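Local coordinates for protein mandelate racemase/muconate lactonizing enzyme (Jannaschia sp., PDB 4J3Z) that is probably an enolase-superfamily enzyme that abstracts a proton next to a substrate carboxylate, although its own substrate is not established, at residues Y23-V27 with F341-L345; V266-T270 with K295-L299; F208-F214 with W233-P239; T145-A151 with R191-I196. All blocks are in the same frame, centred on the assembly; numbering follows the deposited sequence.

Contact 1: Y23-V27 with F341-L345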
loop_
_atom_site.group_PDB
_atom_site.type_symbol
_atom_site.label_atom_id
_atom_site.label_comp_id
_atom_site.label_asym_id
_atom_site.label_seq_id
_atom_site.Cartn_x
_atom_site.Cartn_y
_atom_site.Cartn_z
ATOM N N TYR D 23 22.119 -37.924 12.240
ATOM C CA TYR D 23 21.188 -38.837 12.907
ATOM C C TYR D 23 19.741 -38.575 12.508
ATOM O O TYR D 23 19.377 -37.436 12.191
ATOM C CB TYR D 23 21.322 -38.744 14.428
ATOM C CG TYR D 23 21.103 -37.359 15.000
ATOM C CD1 TYR D 23 19.816 -36.835 15.149
ATOM C CD2 TYR D 23 22.183 -36.577 15.404
ATOM C CE1 TYR D 23 19.611 -35.574 15.673
ATOM C CE2 TYR D 23 21.987 -35.317 15.938
ATOM C CZ TYR D 23 20.699 -34.819 16.066
ATOM O OH TYR D 23 20.497 -33.566 16.592
ATOM N N TRP D 24 18.926 -39.631 12.517
ATOM C CA TRP D 24 17.478 -39.485 12.370
ATOM C C TRP D 24 16.797 -39.781 13.694
ATOM O O TRP D 24 17.284 -40.605 14.466
ATOM C CB TRP D 24 16.928 -40.420 11.298
ATOM C CG TRP D 24 17.543 -40.257 9.939
ATOM C CD1 TRP D 24 18.009 -39.099 9.374
ATOM C CD2 TRP D 24 17.739 -41.285 8.966
ATOM N NE1 TRP D 24 18.485 -39.350 8.107
ATOM C CE2 TRP D 24 18.324 -40.683 7.831
ATOM C CE3 TRP D 24 17.485 -42.662 8.943
ATOM C CZ2 TRP D 24 18.661 -41.408 6.689
ATOM C CZ3 TRP D 24 17.812 -43.384 7.796
ATOM C CH2 TRP D 24 18.406 -42.752 6.692
ATOM N N LEU D 25 15.672 -39.108 13.945
ATOM C CA LEU D 25 14.918 -39.284 15.177
ATOM C C LEU D 25 13.556 -39.897 14.900
ATOM O O LEU D 25 12.614 -39.205 14.481
ATOM C CB LEU D 25 14.746 -37.940 15.897
ATOM C CG LEU D 25 15.840 -37.464 16.844
ATOM C CD1 LEU D 25 15.972 -35.944 16.776
ATOM C CD2 LEU D 25 15.536 -37.927 18.258
ATOM N N LEU D 26 13.444 -41.196 15.156
ATOM C CA LEU D 26 12.209 -41.925 14.860
ATOM C C LEU D 26 11.431 -42.258 16.125
ATOM O O LEU D 26 12.024 -42.612 17.143
ATOM C CB LEU D 26 12.512 -43.208 14.089
ATOM C CG LEU D 26 13.460 -43.188 12.890
ATOM C CD1 LEU D 26 13.386 -44.529 12.175
ATOM C CD2 LEU D 26 13.150 -42.048 11.924
ATOM N N VAL D 27 10.105 -42.133 16.042
ATOM C CA VAL D 27 9.195 -42.494 17.130
ATOM C C VAL D 27 8.258 -43.638 16.706
ATOM O O VAL D 27 7.790 -43.684 15.565
ATOM C CB VAL D 27 8.372 -41.277 17.639
ATOM C CG1 VAL D 27 9.275 -40.086 17.950
ATOM C CG2 VAL D 27 7.271 -40.878 16.660
ATOM N N PHE D 341 20.530 -47.656 3.052
ATOM C CA PHE D 341 20.113 -47.634 4.452
ATOM C C PHE D 341 18.638 -47.250 4.609
ATOM O O PHE D 341 17.911 -47.864 5.398
ATOM C CB PHE D 341 21.004 -46.713 5.277
ATOM C CG PHE D 341 20.742 -46.787 6.759
ATOM C CD1 PHE D 341 20.909 -47.985 7.451
ATOM C CD2 PHE D 341 20.352 -45.660 7.463
ATOM C CE1 PHE D 341 20.691 -48.046 8.817
ATOM C CE2 PHE D 341 20.125 -45.718 8.830
ATOM C CZ PHE D 341 20.296 -46.915 9.505
ATOM N N HIS D 342 18.210 -46.239 3.855
ATOM C CA HIS D 342 16.799 -45.895 3.723
ATOM C C HIS D 342 15.918 -47.119 3.430
ATOM O O HIS D 342 14.873 -47.287 4.055
ATOM C CB HIS D 342 16.608 -44.838 2.627
ATOM C CG HIS D 342 16.921 -43.440 3.066
ATOM N ND1 HIS D 342 18.150 -42.852 2.864
ATOM C CD2 HIS D 342 16.157 -42.510 3.688
ATOM C CE1 HIS D 342 18.137 -41.623 3.351
ATOM N NE2 HIS D 342 16.938 -41.389 3.852
ATOM N N GLU D 343 16.338 -47.964 2.488
ATOM C CA GLU D 343 15.566 -49.157 2.104
ATOM C C GLU D 343 15.795 -50.360 3.041
ATOM O O GLU D 343 15.041 -51.334 3.010
ATOM C CB GLU D 343 15.870 -49.539 0.644
ATOM C CG GLU D 343 14.944 -50.576 0.018
ATOM C CD GLU D 343 13.518 -50.080 -0.202
ATOM O OE1 GLU D 343 13.305 -48.865 -0.436
ATOM O OE2 GLU D 343 12.604 -50.924 -0.165
ATOM N N ALA D 344 16.834 -50.282 3.868
ATOM C CA ALA D 344 17.109 -51.313 4.872
ATOM C C ALA D 344 16.407 -51.028 6.199
ATOM O O ALA D 344 15.888 -51.952 6.839
ATOM C CB ALA D 344 18.613 -51.451 5.097
ATOM N N LEU D 345 16.404 -49.758 6.617
ATOM C CA LEU D 345 15.875 -49.383 7.941
ATOM C C LEU D 345 14.397 -49.744 8.109
ATOM O O LEU D 345 13.980 -50.172 9.185
ATOM C CB LEU D 345 16.131 -47.897 8.264
ATOM C CG LEU D 345 15.743 -47.385 9.671
ATOM C CD1 LEU D 345 16.235 -48.293 10.800
ATOM C CD2 LEU D 345 16.222 -45.962 9.900
#

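Contact 2: V266-T270 with K295-L299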
loop_
_atom_site.group_PDB
_atom_site.type_symbol
_atom_site.label_atom_id
_atom_site.label_comp_id
_atom_site.label_asym_id
_atom_site.label_seq_id
_atom_site.Cartn_x
_atom_site.Cartn_y
_atom_site.Cartn_z
ATOM N N VAL D 266 1.544 -23.351 10.239
ATOM C CA VAL D 266 0.906 -22.835 9.031
ATOM C C VAL D 266 0.920 -21.302 8.965
ATOM O O VAL D 266 0.955 -20.730 7.872
ATOM C CB VAL D 266 -0.525 -23.434 8.858
ATOM C CG1 VAL D 266 -1.556 -22.719 9.729
ATOM C CG2 VAL D 266 -0.953 -23.435 7.398
ATOM N N THR D 267 0.928 -20.639 10.125
ATOM C CA THR D 267 1.066 -19.176 10.194
ATOM C C THR D 267 2.390 -18.628 9.634
ATOM O O THR D 267 2.418 -17.526 9.068
ATOM C CB THR D 267 0.867 -18.642 11.627
ATOM O OG1 THR D 267 0.746 -17.212 11.599
ATOM C CG2 THR D 267 2.031 -19.061 12.567
ATOM N N GLU D 268 3.479 -19.375 9.805
ATOM C CA GLU D 268 4.796 -18.915 9.355
ATOM C C GLU D 268 4.929 -19.067 7.850
ATOM O O GLU D 268 5.442 -18.176 7.173
ATOM C CB GLU D 268 5.925 -19.656 10.077
ATOM C CG GLU D 268 6.292 -19.064 11.431
ATOM C CD GLU D 268 7.463 -19.760 12.115
ATOM O OE1 GLU D 268 7.907 -20.854 11.671
ATOM O OE2 GLU D 268 7.936 -19.213 13.132
ATOM N N PHE D 269 4.461 -20.205 7.339
ATOM C CA PHE D 269 4.334 -20.427 5.911
ATOM C C PHE D 269 3.482 -19.336 5.246
ATOM O O PHE D 269 3.869 -18.812 4.200
ATOM C CB PHE D 269 3.754 -21.822 5.651
ATOM C CG PHE D 269 4.739 -22.936 5.883
ATOM C CD1 PHE D 269 4.922 -23.468 7.153
ATOM C CD2 PHE D 269 5.495 -23.441 4.832
ATOM C CE1 PHE D 269 5.836 -24.486 7.376
ATOM C CE2 PHE D 269 6.406 -24.464 5.045
ATOM C CZ PHE D 269 6.578 -24.988 6.320
ATOM N N THR D 270 2.335 -19.012 5.864
ATOM C CA THR D 270 1.452 -17.903 5.448
ATOM C C THR D 270 2.246 -16.619 5.190
ATOM O O THR D 270 2.106 -15.985 4.139
ATOM C CB THR D 270 0.369 -17.627 6.522
ATOM O OG1 THR D 270 -0.482 -18.773 6.654
ATOM C CG2 THR D 270 -0.477 -16.403 6.176
ATOM N N LYS D 295 -2.679 -28.339 5.484
ATOM C CA LYS D 295 -3.166 -27.021 5.511
ATOM C C LYS D 295 -2.187 -25.964 5.084
ATOM O O LYS D 295 -2.568 -24.911 4.734
ATOM C CB LYS D 295 -3.883 -26.728 6.814
ATOM C CG LYS D 295 -3.117 -27.053 8.022
ATOM C CD LYS D 295 -3.807 -26.486 9.202
ATOM C CE LYS D 295 -4.620 -27.492 9.947
ATOM N NZ LYS D 295 -5.544 -26.790 10.830
ATOM N N ILE D 296 -0.925 -26.281 5.063
ATOM C CA ILE D 296 0.067 -25.470 4.375
ATOM C C ILE D 296 -0.155 -25.599 2.863
ATOM O O ILE D 296 0.067 -24.654 2.098
ATOM C CB ILE D 296 1.514 -25.880 4.736
ATOM C CG1 ILE D 296 1.753 -25.759 6.246
ATOM C CG2 ILE D 296 2.523 -25.041 3.950
ATOM C CD1 ILE D 296 2.963 -26.530 6.737
ATOM N N ALA D 297 -0.596 -26.775 2.436
ATOM C CA ALA D 297 -0.871 -27.023 1.015
ATOM C C ALA D 297 -2.108 -26.268 0.523
ATOM O O ALA D 297 -2.166 -25.857 -0.633
ATOM C CB ALA D 297 -1.018 -28.509 0.761
ATOM N N THR D 298 -3.091 -26.087 1.403
ATOM C CA THR D 298 -4.323 -25.373 1.058
ATOM C C THR D 298 -4.085 -23.871 0.973
ATOM O O THR D 298 -4.633 -23.189 0.084
ATOM C CB THR D 298 -5.458 -25.702 2.048
ATOM O OG1 THR D 298 -5.937 -27.022 1.785
ATOM C CG2 THR D 298 -6.609 -24.746 1.908
ATOM N N LEU D 299 -3.264 -23.360 1.891
ATOM C CA LEU D 299 -2.846 -21.961 1.850
ATOM C C LEU D 299 -1.976 -21.663 0.629
ATOM O O LEU D 299 -2.068 -20.584 0.054
ATOM C CB LEU D 299 -2.103 -21.570 3.126
ATOM C CG LEU D 299 -2.788 -20.826 4.281
ATOM C CD1 LEU D 299 -3.279 -19.441 3.888
ATOM C CD2 LEU D 299 -3.892 -21.638 4.926
#

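Contact 3: F208-F214 with W233-P239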
loop_
_atom_site.group_PDB
_atom_site.type_symbol
_atom_site.label_atom_id
_atom_site.label_comp_id
_atom_site.label_asym_id
_atom_site.label_seq_id
_atom_site.Cartn_x
_atom_site.Cartn_y
_atom_site.Cartn_z
ATOM N N PHE D 208 17.905 -24.755 -7.815
ATOM C CA PHE D 208 19.005 -24.045 -7.183
ATOM C C PHE D 208 18.745 -23.860 -5.703
ATOM O O PHE D 208 17.827 -23.146 -5.284
ATOM C CB PHE D 208 19.328 -22.714 -7.865
ATOM C CG PHE D 208 20.673 -22.166 -7.477
ATOM C CD1 PHE D 208 21.839 -22.696 -8.025
ATOM C CD2 PHE D 208 20.782 -21.156 -6.523
ATOM C CE1 PHE D 208 23.080 -22.208 -7.655
ATOM C CE2 PHE D 208 22.029 -20.667 -6.146
ATOM C CZ PHE D 208 23.178 -21.190 -6.719
ATOM N N GLY D 209 19.580 -24.517 -4.918
ATOM C CA GLY D 209 19.417 -24.545 -3.489
ATOM C C GLY D 209 20.594 -23.868 -2.851
ATOM O O GLY D 209 21.717 -24.363 -2.907
ATOM N N THR D 210 20.332 -22.693 -2.300
ATOM C CA THR D 210 21.200 -22.100 -1.321
ATOM C C THR D 210 20.612 -22.556 0.013
ATOM O O THR D 210 19.541 -23.175 0.040
ATOM C CB THR D 210 21.208 -20.562 -1.433
ATOM O OG1 THR D 210 19.873 -20.084 -1.621
ATOM C CG2 THR D 210 22.065 -20.106 -2.599
ATOM N N HIS D 211 21.315 -22.284 1.107
ATOM C CA HIS D 211 20.893 -22.742 2.428
ATOM C C HIS D 211 20.699 -21.561 3.366
ATOM O O HIS D 211 20.946 -21.666 4.570
ATOM C CB HIS D 211 21.936 -23.693 3.020
ATOM C CG HIS D 211 22.125 -24.964 2.248
ATOM N ND1 HIS D 211 22.542 -24.987 0.934
ATOM C CD2 HIS D 211 21.991 -26.259 2.622
ATOM C CE1 HIS D 211 22.638 -26.240 0.526
ATOM N NE2 HIS D 211 22.312 -27.031 1.530
ATOM N N GLY D 212 20.268 -20.436 2.802
ATOM C CA GLY D 212 20.009 -19.215 3.560
ATOM C C GLY D 212 21.254 -18.458 3.959
ATOM O O GLY D 212 21.247 -17.728 4.954
ATOM N N GLN D 213 22.317 -18.618 3.173
ATOM C CA GLN D 213 23.617 -18.002 3.460
ATOM C C GLN D 213 23.604 -16.487 3.290
ATOM O O GLN D 213 24.393 -15.781 3.930
ATOM C CB GLN D 213 24.716 -18.564 2.540
ATOM C CG GLN D 213 24.701 -20.068 2.286
ATOM C CD GLN D 213 23.912 -20.457 1.042
ATOM O OE1 GLN D 213 22.711 -20.205 0.954
ATOM N NE2 GLN D 213 24.588 -21.086 0.076
ATOM N N PHE D 214 22.717 -15.988 2.429
ATOM C CA PHE D 214 22.889 -14.645 1.883
ATOM C C PHE D 214 21.856 -13.609 2.271
ATOM O O PHE D 214 20.688 -13.917 2.451
ATOM C CB PHE D 214 23.004 -14.696 0.358
ATOM C CG PHE D 214 24.054 -15.644 -0.142
ATOM C CD1 PHE D 214 25.381 -15.526 0.270
ATOM C CD2 PHE D 214 23.719 -16.648 -1.037
ATOM C CE1 PHE D 214 26.352 -16.401 -0.202
ATOM C CE2 PHE D 214 24.686 -17.528 -1.505
ATOM C CZ PHE D 214 25.999 -17.402 -1.090
ATOM N N TRP D 233 13.716 -23.225 -9.532
ATOM C CA TRP D 233 13.555 -22.459 -8.306
ATOM C C TRP D 233 14.847 -21.946 -7.674
ATOM O O TRP D 233 15.941 -22.449 -7.944
ATOM C CB TRP D 233 12.673 -23.198 -7.276
ATOM C CG TRP D 233 13.271 -24.391 -6.542
ATOM C CD1 TRP D 233 14.535 -24.506 -6.024
ATOM C CD2 TRP D 233 12.583 -25.599 -6.181
ATOM N NE1 TRP D 233 14.684 -25.719 -5.389
ATOM C CE2 TRP D 233 13.501 -26.411 -5.472
ATOM C CE3 TRP D 233 11.284 -26.085 -6.406
ATOM C CZ2 TRP D 233 13.162 -27.680 -4.986
ATOM C CZ3 TRP D 233 10.946 -27.345 -5.913
ATOM C CH2 TRP D 233 11.892 -28.130 -5.218
ATOM N N TYR D 234 14.690 -20.922 -6.846
ATOM C CA TYR D 234 15.744 -20.379 -6.022
ATOM C C TYR D 234 15.308 -20.604 -4.574
ATOM O O TYR D 234 14.355 -19.978 -4.091
ATOM C CB TYR D 234 15.915 -18.892 -6.325
ATOM C CG TYR D 234 17.108 -18.228 -5.691
ATOM C CD1 TYR D 234 17.969 -18.926 -4.851
ATOM C CD2 TYR D 234 17.380 -16.890 -5.938
ATOM C CE1 TYR D 234 19.060 -18.302 -4.264
ATOM C CE2 TYR D 234 18.469 -16.258 -5.358
ATOM C CZ TYR D 234 19.304 -16.970 -4.522
ATOM O OH TYR D 234 20.391 -16.345 -3.952
ATOM N N GLU D 235 15.907 -21.576 -3.922
ATOM C CA GLU D 235 15.429 -22.040 -2.644
ATOM C C GLU D 235 16.224 -21.452 -1.511
ATOM O O GLU D 235 17.391 -21.466 -1.535
ATOM C CB GLU D 235 15.392 -23.561 -2.635
ATOM C CG GLU D 235 15.575 -24.223 -1.303
ATOM C CD GLU D 235 15.888 -25.679 -1.392
ATOM O OE1 GLU D 235 16.202 -26.135 -2.469
ATOM O OE2 GLU D 235 15.816 -26.345 -0.366
ATOM N N GLU D 236 15.524 -20.925 -0.529
ATOM C CA GLU D 236 16.098 -20.438 0.725
ATOM C C GLU D 236 17.207 -19.452 0.518
ATOM O O GLU D 236 18.314 -19.655 0.906
ATOM C CB GLU D 236 16.480 -21.572 1.703
ATOM C CG GLU D 236 15.325 -22.203 2.458
ATOM C CD GLU D 236 15.688 -22.627 3.855
ATOM O OE1 GLU D 236 16.728 -23.242 4.009
ATOM O OE2 GLU D 236 14.969 -22.345 4.804
ATOM N N PRO D 237 16.865 -18.399 -0.174
ATOM C CA PRO D 237 17.835 -17.389 -0.577
ATOM C C PRO D 237 18.408 -16.615 0.603
ATOM O O PRO D 237 19.589 -16.226 0.596
ATOM C CB PRO D 237 17.007 -16.430 -1.444
ATOM C CG PRO D 237 15.607 -16.596 -0.985
ATOM C CD PRO D 237 15.489 -18.039 -0.580
ATOM N N ILE D 238 17.559 -16.371 1.596
ATOM C CA ILE D 238 17.917 -15.528 2.725
ATOM C C ILE D 238 17.551 -16.248 4.028
ATOM O O ILE D 238 16.745 -17.179 3.997
ATOM C CB ILE D 238 17.247 -14.137 2.621
ATOM C CG1 ILE D 238 15.728 -14.246 2.713
ATOM C CG2 ILE D 238 17.648 -13.433 1.327
ATOM C CD1 ILE D 238 15.073 -12.937 3.076
ATOM N N PRO D 239 18.160 -15.849 5.165
ATOM C CA PRO D 239 17.882 -16.576 6.405
ATOM C C PRO D 239 16.383 -16.631 6.688
ATOM O O PRO D 239 15.673 -15.661 6.400
ATOM C CB PRO D 239 18.601 -15.749 7.482
ATOM C CG PRO D 239 19.615 -14.944 6.763
ATOM C CD PRO D 239 19.068 -14.700 5.382
#

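Contact 4: T145-A151 with R191-I196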
loop_
_atom_site.group_PDB
_atom_site.type_symbol
_atom_site.label_atom_id
_atom_site.label_comp_id
_atom_site.label_asym_id
_atom_site.label_seq_id
_atom_site.Cartn_x
_atom_site.Cartn_y
_atom_site.Cartn_z
ATOM N N THR D 145 32.970 -28.893 -5.864
ATOM C CA THR D 145 33.299 -27.674 -6.605
ATOM C C THR D 145 33.505 -27.963 -8.086
ATOM O O THR D 145 34.193 -27.220 -8.789
ATOM C CB THR D 145 34.540 -26.950 -6.029
ATOM O OG1 THR D 145 35.672 -27.828 -6.061
ATOM C CG2 THR D 145 34.288 -26.484 -4.588
ATOM N N SER D 146 32.871 -29.024 -8.575
ATOM C CA SER D 146 33.109 -29.478 -9.949
ATOM C C SER D 146 31.872 -29.446 -10.859
ATOM O O SER D 146 31.018 -30.327 -10.780
ATOM C CB SER D 146 33.758 -30.867 -9.947
ATOM O OG SER D 146 34.033 -31.293 -11.269
ATOM N N PRO D 147 31.791 -28.436 -11.745
ATOM C CA PRO D 147 30.691 -28.294 -12.724
ATOM C C PRO D 147 30.633 -29.429 -13.758
ATOM O O PRO D 147 29.562 -29.767 -14.262
ATOM C CB PRO D 147 31.009 -26.965 -13.423
ATOM C CG PRO D 147 31.972 -26.259 -12.528
ATOM C CD PRO D 147 32.754 -27.321 -11.838
ATOM N N GLU D 148 31.780 -30.012 -14.072
ATOM C CA GLU D 148 31.844 -31.143 -14.998
ATOM C C GLU D 148 31.362 -32.436 -14.325
ATOM O O GLU D 148 30.577 -33.191 -14.898
ATOM C CB GLU D 148 33.266 -31.295 -15.548
ATOM C CG GLU D 148 33.883 -30.016 -16.125
ATOM C CD GLU D 148 34.137 -28.932 -15.076
ATOM O OE1 GLU D 148 34.421 -29.290 -13.911
ATOM O OE2 GLU D 148 34.045 -27.717 -15.406
ATOM N N MET D 149 31.821 -32.677 -13.101
ATOM C CA MET D 149 31.396 -33.849 -12.329
ATOM C C MET D 149 29.904 -33.793 -11.972
ATOM O O MET D 149 29.229 -34.820 -11.954
ATOM C CB MET D 149 32.251 -34.000 -11.069
ATOM C CG MET D 149 33.709 -34.305 -11.362
ATOM S SD MET D 149 34.734 -34.501 -9.894
ATOM C CE MET D 149 36.295 -33.925 -10.550
ATOM N N ALA D 150 29.400 -32.590 -11.692
ATOM C CA ALA D 150 27.980 -32.381 -11.438
ATOM C C ALA D 150 27.138 -32.588 -12.702
ATOM O O ALA D 150 26.024 -33.114 -12.624
ATOM C CB ALA D 150 27.743 -31.001 -10.838
ATOM N N ALA D 151 27.669 -32.184 -13.859
ATOM C CA ALA D 151 27.043 -32.495 -15.153
ATOM C C ALA D 151 26.957 -34.003 -15.416
ATOM O O ALA D 151 25.897 -34.510 -15.786
ATOM C CB ALA D 151 27.772 -31.793 -16.298
ATOM N N ARG D 191 28.699 -21.372 -13.571
ATOM C CA ARG D 191 29.428 -22.493 -14.196
ATOM C C ARG D 191 28.712 -23.818 -13.956
ATOM O O ARG D 191 28.553 -24.619 -14.883
ATOM C CB ARG D 191 30.870 -22.573 -13.681
ATOM C CG ARG D 191 31.853 -21.663 -14.409
ATOM C CD ARG D 191 33.243 -21.689 -13.760
ATOM N NE ARG D 191 33.719 -23.049 -13.468
ATOM C CZ ARG D 191 34.697 -23.342 -12.606
ATOM N NH1 ARG D 191 35.331 -22.378 -11.938
ATOM N NH2 ARG D 191 35.043 -24.610 -12.402
ATOM N N PHE D 192 28.260 -24.028 -12.717
ATOM C CA PHE D 192 27.435 -25.188 -12.359
ATOM C C PHE D 192 26.146 -25.275 -13.161
ATOM O O PHE D 192 25.825 -26.340 -13.696
ATOM C CB PHE D 192 27.111 -25.184 -10.872
ATOM C CG PHE D 192 27.944 -26.138 -10.061
ATOM C CD1 PHE D 192 29.309 -25.916 -9.875
ATOM C CD2 PHE D 192 27.362 -27.245 -9.466
ATOM C CE1 PHE D 192 30.071 -26.790 -9.120
ATOM C CE2 PHE D 192 28.117 -28.114 -8.703
ATOM C CZ PHE D 192 29.475 -27.890 -8.533
ATOM N N CYS D 193 25.411 -24.166 -13.250
ATOM C CA CYS D 193 24.161 -24.129 -14.035
ATOM C C CYS D 193 24.385 -24.347 -15.534
ATOM O O CYS D 193 23.594 -25.033 -16.182
ATOM C CB CYS D 193 23.410 -22.806 -13.821
ATOM S SG CYS D 193 22.484 -22.657 -12.283
ATOM N N ALA D 194 25.438 -23.746 -16.086
ATOM C CA ALA D 194 25.760 -23.895 -17.522
ATOM C C ALA D 194 26.064 -25.336 -17.920
ATOM O O ALA D 194 25.533 -25.826 -18.920
ATOM C CB ALA D 194 26.918 -22.985 -17.925
ATOM N N ALA D 195 26.910 -26.005 -17.133
ATOM C CA ALA D 195 27.354 -27.371 -17.433
ATOM C C ALA D 195 26.222 -28.374 -17.305
ATOM O O ALA D 195 26.090 -29.283 -18.134
ATOM C CB ALA D 195 28.527 -27.769 -16.540
ATOM N N ILE D 196 25.404 -28.207 -16.269
ATOM C CA ILE D 196 24.258 -29.091 -16.048
ATOM C C ILE D 196 23.217 -28.842 -17.136
ATOM O O ILE D 196 22.635 -29.789 -17.667
ATOM C CB ILE D 196 23.661 -28.929 -14.633
ATOM C CG1 ILE D 196 24.698 -29.300 -13.569
ATOM C CG2 ILE D 196 22.427 -29.806 -14.463
ATOM C CD1 ILE D 196 24.384 -28.801 -12.169
#

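Contact 1: Y23-V27 with F341-L345
Trp-24 meets Phe-341, His-342 and Leu-345, and these four residues carry most of the contact. The aromatic part is a cluster built round the six-membered ring of the indole. CH2 of Trp-24 sits over the centre of the His-342 ring, 3.4 Å above its plane. The closest pair is Trp-24 CZ2 and His-342 NE2, at 3.3 Å. The two planes are turned by 48°, so the pair is neither a stack nor edge-to-face. Phe-341 reaches the indole from the opposite side of its plane. Its CD2 lies 3.4 Å from Trp-24 CZ3. These two rings are closer to parallel, at 27°, but they are slid apart and barely overlap. With CG anti to the backbone N (chi1 -172°), the Phe-341 ring runs back past the indole, and the two side chains point in opposite directions.

The aliphatic part lies beside this cluster. Leu-345 CD2 meets the indole edge in its plane, 3.7 Å from Trp-24 CE3. The same methyl meets Leu-26 CD1 tip to tip, at 3.9 Å.

No hydrogen bond crosses the contact. His-342 instead bonds through ND1 to Thr-339 OG1 and through NE2 to Ala-313 O. A leucine in place of His-342 would probably leave both partners without their mate and take the flat surface from under Trp-24 CH2. The sheet of the N-terminal domain is thus joined to helix 340-345 by buried apolar and aromatic surface, while the polar ring atoms of His-342 are satisfied within the helix's own domain.

Contact 2: V266-T270 with K295-L299
Phe-269 lies against Ile-296, which touches it from base to tip. CB is 3.8 Å from Ile-296 CG2. CG and CE2 of Phe-269 stay near the same methyl, and CD2 is closest to it, at 3.5 Å. Along the other edge, CE1 of Phe-269 meets Ile-296 CD1 at 3.6 Å, and CD1 and CZ of Phe-269 face the same methyl. That methyl makes a CH-pi contact over the ring face, 20° off the normal. The two branches of one isoleucine therefore share one face of the ring, CG2 toward the CD2 edge and CD1 toward the CE1 edge. An alanine at Phe-269 would probably open a gap beside Ile-296 and leave both its methyls without the ring.

Val-266 packs against the backbone of the other helix. Its CG2, anti to the backbone N, lies 3.4 Å from Lys-295 O. Thr-270 turns OG1 back to its own helix and bonds to Val-266 O at 2.7 Å. Thr-270 N reaches that oxygen from the opposite face, so two bonds grip it. Leu-299 touches Thr-270 OG1 and packs on Leu-299 of a second subunit.

The short helical segments run in the same direction, at 24°. Phe-269 and Ile-296 both rest on Leu-280 of strand 279-280. This is how neighbouring outer helices, joined through a strand, pack in the modified TIM barrel of the enolase superfamily.

Contact 3: F208-F214 with W233-P239
Phe-208 and Glu-235 begin the tight part of the contact, where two parallel strands pair. Phe-208 N bonds to Trp-233 O at 3.0 Å. Glu-235 N returns a bond to Phe-208 O at 2.8 Å, nearly straight along the carbonyl. Glu-235 O then takes two donors from one residue, Thr-210 N and Thr-210 OG1, the hydroxyl at 2.8 Å. The hydroxyl sits between the backbone N and the carbonyl carbon (chi1 43°), which turns it to this oxygen. It also lies at the edge of the Tyr-234 ring, 3.3 Å from CE1. The rings of Phe-208 and Tyr-234 share one face of the sheet. They meet offset edge-to-face, the edge of Phe-208 toward the face of Tyr-234, with planes at 68°. Glu-235 points to the other face, where its OE1 packs 3.7 Å from Gly-209 CA.

Past the strands the pairing is looser. Gly-212 N makes a weak bond to Glu-236 O. Phe-214 O receives a CA-H...O contact from Ile-238 CA at 3.2 Å. His-211, partly exposed, packs on Phe-83 of a neighbouring subunit.

The segments belong to a beta-alpha-beta crossover: strand 205-209, helix 216-226, strand 233-235. Both segments run on past the C-terminal ends of their barrel strands. In the enolase superfamily the active site lies at these ends. Glu-235, which has a weak, long ion pair with Lys-166, is thus probably close to it.

Contact 4: T145-A151 with R191-I196
The Phe-192 ring has Pro-147 over one face, with CA 3.9 Å above the plane and offset toward the rim. This is a CH-pi contact, 21° off the ring normal. The ring edge points to the backbone before the helix: CZ of Phe-192 is 3.6 Å from Ser-146 N, and the carbonyl carbon of Thr-145 lies in the ring plane. Ala-150 CB comes in obliquely, 3.6 Å from Phe-192 CE2. The second flat group is the guanidinium of Arg-191. Its NH2 lies 3.5 Å from Pro-147 CG, and a bend in the chain at chi3 (47°) brings it obliquely against the proline. Glu-148 OE2 approaches the guanidinium edge but stays beyond salt-bridge distance.

These are two neighbouring helices of the barrel's outer layer, 147-159 and 183-200, with strand 164-167 between them in the chain. The short segments cross at -38°. Phe-192 and Ile-196 also touch Phe-167 of that strand. Ser-146 is the N-cap of the first helix, its OG accepting from Met-149 N at 3.2 Å.

Small residues suit the close approach of the backbones. Ala-195 CB packs 3.2 Å from Pro-147 O, and Ala-151 CB 3.5 Å from Ala-195 O.

In the fold
Contact 1 joins the two domains: its segments are 314 residues apart, and contacts 4, 3 and 2 fall between them in that order. Its centre is 27 Å from those of contacts 2 and 3 and 31 Å from that of contact 4. Those three lie within the barrel domain. Contacts 3 and 4 are neighbours, with centres 18 Å apart; helix 183-200 of contact 4 leads into strand 205-209 of contact 3. Contact 2 is farther round the barrel, its centre 20 Å from contact 3 and 35 Å from contact 4. Contact 3 pairs inner strands, while contacts 2 and 4 pair outer helices. Contacts 2 and 3 both touch the same neighbouring subunit, which ties this part to the assembly.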